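PDB 2W5W: alkaline phosphatase from Antarctic bacterium, which probably hydrolyses phosphate monoesters as a metal-dependent alkaline phosphatase, a family whose members use two zinc ions and one magnesium ion. Local coordinates for residues B[132-137]-B[171-176]; B[128-133]-B[254-259]. The protein carries 1 engineered substitution. All coordinates share one frame; numbering follows the deposited sequence.

Interaction 1: B[132-137]-B[171-176]; sequences SITDAT and LNYFTK. Engineered in segment 132-137: D135 (natural residue His). With ZN (zinc ion), chain H.
T134 and S132 set their hydroxyls against the ring of Y173, where a type I beta turn from S132 to D135 packs against the short helix 172-175 of the alkaline phosphatase fold. D135 N to S132 O, at 3.1 Å, closes the turn. The threonine reaches over one face of the tyrosine ring: its OG1 stands 3.5 Å from Y173 CD1, offset toward the rim. OG1 lies between the backbone N and carbonyl carbon of T134 (chi1 62°), which leaves CG2 anti to the carbonyl carbon and 3.9 Å from Y173 CB. S132 OG approaches the same ring obliquely, and donates to T134 OG1 at 2.7 Å, a bond that ties the two hydroxyls together beside the aromatic carbons. T134 OG1 is also hydrogen-bonded to E151 OE1, so the hydroxyl over the aromatic face has polar partners.

The second aromatic is met differently. I133 CG2 sits at the edge of the F174 ring, near its plane, 3.9 Å from CE2, while T134 CG2 comes in obliquely. A155 of helix 151-159 and L214 of strand 210-214 also touch F174, so the ring lies in a buried apolar layer.

Past the turn, the chain enters helix 136-139 at a metal site also known to take magnesium, here occupied by zinc. The engineered D135, natively histidine, does not ligate the zinc ion; its OD2 lies 3.7 Å from it and 2.8 Å from one zinc-bound water. T137 OG1 coordinates that zinc ion at 2.1 Å, with D43 OD2 and E254 OE2 as fellow ligands.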
loop_
_atom_site.group_PDB
_atom_site.type_symbol
_atom_site.label_atom_id
_atom_site.label_comp_id
_atom_site.label_asym_id
_atom_site.label_seq_id
_atom_site.Cartn_x
_atom_site.Cartn_y
_atom_site.Cartn_z
ATOM N N SER B 132 -18.455 -15.266 -13.557
ATOM C CA SER B 132 -19.241 -15.196 -14.785
ATOM C C SER B 132 -18.724 -14.010 -15.597
ATOM O O SER B 132 -18.328 -12.994 -15.037
ATOM C CB SER B 132 -20.709 -14.989 -14.453
ATOM O OG SER B 132 -21.447 -14.659 -15.621
ATOM N N ILE B 133 -18.749 -14.115 -16.919
ATOM C CA ILE B 133 -18.341 -12.983 -17.737
ATOM C C ILE B 133 -19.325 -11.806 -17.613
ATOM O O ILE B 133 -19.034 -10.697 -18.057
ATOM C CB ILE B 133 -18.155 -13.395 -19.216
ATOM C CG1 ILE B 133 -17.229 -12.409 -19.933
ATOM C CG2 ILE B 133 -19.488 -13.512 -19.909
ATOM C CD1 ILE B 133 -15.761 -12.538 -19.515
ATOM N N THR B 134 -20.475 -12.046 -16.988
ATOM C CA THR B 134 -21.488 -11.003 -16.807
ATOM C C THR B 134 -21.374 -10.327 -15.444
ATOM O O THR B 134 -22.150 -9.403 -15.149
ATOM C CB THR B 134 -22.914 -11.569 -16.896
ATOM O OG1 THR B 134 -23.112 -12.524 -15.841
ATOM C CG2 THR B 134 -23.150 -12.230 -18.245
ATOM N N ASP B 135 -20.436 -10.790 -14.611
ATOM C CA ASP B 135 -20.215 -10.173 -13.292
ATOM C C ASP B 135 -19.751 -8.734 -13.453
ATOM O O ASP B 135 -19.340 -8.327 -14.548
ATOM C CB ASP B 135 -19.222 -10.981 -12.445
ATOM C CG ASP B 135 -19.297 -10.637 -10.965
ATOM O OD1 ASP B 135 -20.421 -10.415 -10.474
ATOM O OD2 ASP B 135 -18.236 -10.587 -10.295
ATOM N N ALA B 136 -19.815 -7.960 -12.369
ATOM C CA ALA B 136 -19.683 -6.501 -12.456
ATOM C C ALA B 136 -18.378 -6.027 -13.100
ATOM O O ALA B 136 -18.375 -5.079 -13.881
ATOM C CB ALA B 136 -19.829 -5.874 -11.051
ATOM N N THR B 137 -17.268 -6.665 -12.747
ATOM C CA THR B 137 -15.974 -6.229 -13.250
ATOM C C THR B 137 -15.821 -6.380 -14.780
ATOM O O THR B 137 -15.582 -5.389 -15.473
ATOM C CB THR B 137 -14.804 -6.885 -12.485
ATOM O OG1 THR B 137 -15.064 -6.852 -11.067
ATOM C CG2 THR B 137 -13.517 -6.139 -12.788
ATOM N N LEU B 171 -22.305 -19.290 -18.581
ATOM C CA LEU B 171 -23.102 -19.895 -19.650
ATOM C C LEU B 171 -24.611 -19.785 -19.392
ATOM O O LEU B 171 -25.400 -19.619 -20.324
ATOM C CB LEU B 171 -22.697 -21.362 -19.882
ATOM C CG LEU B 171 -23.421 -22.084 -21.032
ATOM C CD1 LEU B 171 -23.256 -21.338 -22.353
ATOM C CD2 LEU B 171 -22.914 -23.527 -21.177
ATOM N N ASN B 172 -25.013 -19.871 -18.129
ATOM C CA ASN B 172 -26.415 -19.736 -17.770
ATOM C C ASN B 172 -27.084 -18.464 -18.296
ATOM O O ASN B 172 -28.254 -18.496 -18.690
ATOM C CB ASN B 172 -26.597 -19.779 -16.253
ATOM C CG ASN B 172 -26.564 -21.187 -15.698
ATOM O OD1 ASN B 172 -26.643 -22.165 -16.441
ATOM N ND2 ASN B 172 -26.449 -21.295 -14.374
ATOM N N TYR B 173 -26.355 -17.348 -18.274
ATOM C CA TYR B 173 -26.923 -16.048 -18.672
ATOM C C TYR B 173 -27.119 -15.937 -20.177
ATOM O O TYR B 173 -27.735 -14.991 -20.667
ATOM C CB TYR B 173 -26.045 -14.913 -18.147
ATOM C CG TYR B 173 -25.946 -14.998 -16.653
ATOM C CD1 TYR B 173 -24.829 -15.556 -16.035
ATOM C CD2 TYR B 173 -27.011 -14.600 -15.854
ATOM C CE1 TYR B 173 -24.762 -15.670 -14.655
ATOM C CE2 TYR B 173 -26.946 -14.696 -14.476
ATOM C CZ TYR B 173 -25.824 -15.239 -13.884
ATOM O OH TYR B 173 -25.773 -15.354 -12.513
ATOM N N PHE B 174 -26.587 -16.918 -20.898
ATOM C CA PHE B 174 -26.740 -16.996 -22.347
ATOM C C PHE B 174 -27.692 -18.121 -22.800
ATOM O O PHE B 174 -28.339 -18.020 -23.848
ATOM C CB PHE B 174 -25.367 -17.183 -23.006
ATOM C CG PHE B 174 -24.434 -16.020 -22.818
ATOM C CD1 PHE B 174 -24.336 -15.031 -23.786
ATOM C CD2 PHE B 174 -23.655 -15.912 -21.672
ATOM C CE1 PHE B 174 -23.489 -13.956 -23.621
ATOM C CE2 PHE B 174 -22.787 -14.827 -21.497
ATOM C CZ PHE B 174 -22.703 -13.855 -22.480
ATOM N N THR B 175 -27.790 -19.191 -22.016
ATOM C CA THR B 175 -28.559 -20.361 -22.457
ATOM C C THR B 175 -29.631 -20.879 -21.497
ATOM O O THR B 175 -30.383 -21.796 -21.842
ATOM C CB THR B 175 -27.640 -21.555 -22.748
ATOM O OG1 THR B 175 -27.054 -22.008 -21.523
ATOM C CG2 THR B 175 -26.546 -21.180 -23.729
ATOM N N LYS B 176 -29.679 -20.342 -20.288
ATOM C CA LYS B 176 -30.681 -20.760 -19.313
ATOM C C LYS B 176 -31.251 -19.529 -18.644
ATOM O O LYS B 176 -31.178 -19.371 -17.425
ATOM C CB LYS B 176 -30.086 -21.710 -18.273
ATOM C CG LYS B 176 -29.474 -22.971 -18.865
ATOM C CD LYS B 176 -29.631 -24.145 -17.915
ATOM C CE LYS B 176 -29.428 -23.713 -16.469
ATOM N NZ LYS B 176 -29.844 -24.779 -15.519
HETATM ZN ZN ZN H . -15.134 -8.598 -9.850
HETATM O O HOH W 1 -15.283 -10.239 -8.608
HETATM O O HOH W 2 -16.275 -9.680 -11.380
HETATM O O HOH W 3 -17.183 -8.169 -9.245
#

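Interaction 2: B[128-133]-B[254-259]. With ZN (zinc ion), chain H; ZN (zinc ion), chain F.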
loop_
_atom_site.group_PDB
_atom_site.type_symbol
_atom_site.label_atom_id
_atom_site.label_comp_id
_atom_site.label_asym_id
_atom_site.label_seq_id
_atom_site.Cartn_x
_atom_site.Cartn_y
_atom_site.Cartn_z
ATOM N N VAL B 128 -11.148 -11.264 -19.724
ATOM C CA VAL B 128 -11.048 -12.588 -19.124
ATOM C C VAL B 128 -11.428 -12.435 -17.663
ATOM O O VAL B 128 -11.071 -11.429 -17.045
ATOM C CB VAL B 128 -9.598 -13.129 -19.223
ATOM C CG1 VAL B 128 -9.443 -14.443 -18.467
ATOM C CG2 VAL B 128 -9.206 -13.321 -20.685
ATOM N N ALA B 129 -12.157 -13.404 -17.109
ATOM C CA ALA B 129 -12.544 -13.352 -15.698
ATOM C C ALA B 129 -12.721 -14.756 -15.129
ATOM O O ALA B 129 -13.022 -15.688 -15.872
ATOM C CB ALA B 129 -13.845 -12.557 -15.527
ATOM N N THR B 130 -12.559 -14.903 -13.813
ATOM C CA THR B 130 -12.822 -16.201 -13.173
ATOM C C THR B 130 -14.232 -16.256 -12.590
ATOM O O THR B 130 -14.697 -17.302 -12.128
ATOM C CB THR B 130 -11.785 -16.543 -12.109
ATOM O OG1 THR B 130 -11.859 -15.576 -11.053
ATOM C CG2 THR B 130 -10.378 -16.530 -12.721
ATOM N N SER B 131 -14.921 -15.121 -12.628
ATOM C CA SER B 131 -16.357 -15.086 -12.350
ATOM C C SER B 131 -17.136 -15.377 -13.630
ATOM O O SER B 131 -16.566 -15.682 -14.674
ATOM C CB SER B 131 -16.751 -13.685 -11.866
ATOM O OG SER B 131 -16.476 -12.730 -12.883
ATOM N N SER B 132 -18.455 -15.266 -13.557
ATOM C CA SER B 132 -19.241 -15.196 -14.785
ATOM C C SER B 132 -18.724 -14.010 -15.597
ATOM O O SER B 132 -18.328 -12.994 -15.037
ATOM C CB SER B 132 -20.709 -14.989 -14.453
ATOM O OG SER B 132 -21.447 -14.659 -15.621
ATOM N N ILE B 133 -18.749 -14.115 -16.919
ATOM C CA ILE B 133 -18.341 -12.983 -17.737
ATOM C C ILE B 133 -19.325 -11.806 -17.613
ATOM O O ILE B 133 -19.034 -10.697 -18.057
ATOM C CB ILE B 133 -18.155 -13.395 -19.216
ATOM C CG1 ILE B 133 -17.229 -12.409 -19.933
ATOM C CG2 ILE B 133 -19.488 -13.512 -19.909
ATOM C CD1 ILE B 133 -15.761 -12.538 -19.515
ATOM N N GLU B 254 -9.244 -10.478 -15.005
ATOM C CA GLU B 254 -9.617 -10.318 -13.602
ATOM C C GLU B 254 -9.441 -11.572 -12.744
ATOM O O GLU B 254 -9.940 -12.648 -13.091
ATOM C CB GLU B 254 -11.083 -9.864 -13.487
ATOM C CG GLU B 254 -11.456 -9.437 -12.060
ATOM C CD GLU B 254 -12.939 -9.546 -11.779
ATOM O OE1 GLU B 254 -13.659 -10.167 -12.589
ATOM O OE2 GLU B 254 -13.393 -9.023 -10.735
ATOM N N GLY B 255 -8.760 -11.409 -11.609
ATOM C CA GLY B 255 -8.754 -12.407 -10.552
ATOM C C GLY B 255 -9.983 -12.141 -9.696
ATOM O O GLY B 255 -9.926 -11.435 -8.674
ATOM N N SER B 256 -11.110 -12.699 -10.136
ATOM C CA SER B 256 -12.424 -12.314 -9.636
ATOM C C SER B 256 -12.736 -12.802 -8.227
ATOM O O SER B 256 -13.482 -12.151 -7.490
ATOM C CB SER B 256 -13.516 -12.862 -10.574
ATOM O OG SER B 256 -13.210 -12.594 -11.937
ATOM N N GLN B 257 -12.213 -13.966 -7.863
ATOM C CA GLN B 257 -12.690 -14.624 -6.648
ATOM C C GLN B 257 -11.928 -14.278 -5.374
ATOM O O GLN B 257 -12.246 -14.790 -4.301
ATOM C CB GLN B 257 -12.766 -16.143 -6.849
ATOM C CG GLN B 257 -13.714 -16.511 -7.977
ATOM C CD GLN B 257 -13.977 -17.992 -8.060
ATOM O OE1 GLN B 257 -14.057 -18.678 -7.043
ATOM N NE2 GLN B 257 -14.123 -18.496 -9.276
ATOM N N ILE B 258 -10.920 -13.415 -5.487
ATOM C CA ILE B 258 -10.207 -12.966 -4.301
ATOM C C ILE B 258 -11.225 -12.311 -3.363
ATOM O O ILE B 258 -11.214 -12.537 -2.148
ATOM C CB ILE B 258 -9.084 -11.993 -4.684
ATOM C CG1 ILE B 258 -8.042 -12.715 -5.558
ATOM C CG2 ILE B 258 -8.434 -11.414 -3.448
ATOM C CD1 ILE B 258 -7.194 -11.777 -6.443
ATOM N N ASP B 259 -12.116 -11.517 -3.956
ATOM C CA ASP B 259 -13.206 -10.829 -3.243
ATOM C C ASP B 259 -14.101 -11.826 -2.488
ATOM O O ASP B 259 -14.509 -11.597 -1.348
ATOM C CB ASP B 259 -14.022 -10.016 -4.265
ATOM C CG ASP B 259 -15.182 -9.248 -3.637
ATOM O OD1 ASP B 259 -14.939 -8.336 -2.830
ATOM O OD2 ASP B 259 -16.344 -9.536 -3.964
HETATM ZN ZN ZN H . -15.134 -8.598 -9.850
HETATM ZN ZN ZN F . -17.401 -7.869 -3.009
HETATM O O HOH W 4 -9.939 -15.611 -8.922
HETATM O O HOH W 2 -16.275 -9.680 -11.380
HETATM O O HOH W 1 -15.283 -10.239 -8.608
HETATM O O HOH W 5 -19.150 -8.110 -4.063
HETATM O O HOH W 3 -17.183 -8.169 -9.245
#
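V128 and E254 meet on adjacent parallel strands of the central sheet, 124-129 and 249-255, and the touching backbones run 19° apart from end to end. E254 N donates to V128 O at 2.9 Å; beyond this bond the first chain turns a corner at T130 and S131, and the other leaves its strand through an inverse gamma turn centred on G255. At these C-terminal strand ends, S256 OG fills the corner: it accepts from T130 N at 3.0 Å and, weakly, from S131 N, while donating to E254 OE1 at 2.6 Å from above the carboxylate plane (75° out of it). The serine thereby links the corner to a metal ligand. Alanine in place of this serine would probably leave the T130 and S131 amides without this acceptor and E254 OE1 without its donor.

Q257 adds a second side-chain bond to the corner: NE2, above the T130 carbonyl plane, donates to T130 O at 3.1 Å and is also hydrogen-bonded to M220 O, while OE1 is hydrogen-bonded to Y269 OH. D259 binds another zinc ion through OD1 and OD2. E254 OE1 accepts from a water on its own zinc ion, which E254 OE2 coordinates at 2.0 Å.

Both contacts are buried and draw on one continuous run of chain, sharing S132 and I133, but they lie at different distances from the middle of the chain: the centre of interaction 2 is about 6 Å from the centre of the chain, that of interaction 1 about 15 Å. Interaction 2 joins neighbouring strands of the main sheet and is largely polar, with backbone groups and a serine hydroxyl bonded across it. Interaction 1 packs a turn on the short helix 172-175 by side-chain contacts with two aromatic rings, its polar bonds staying within each segment or going to other residues. They converge on one zinc ion, where T137 OG1 and E254 OE2, 2.8 Å apart, are fellow ligands.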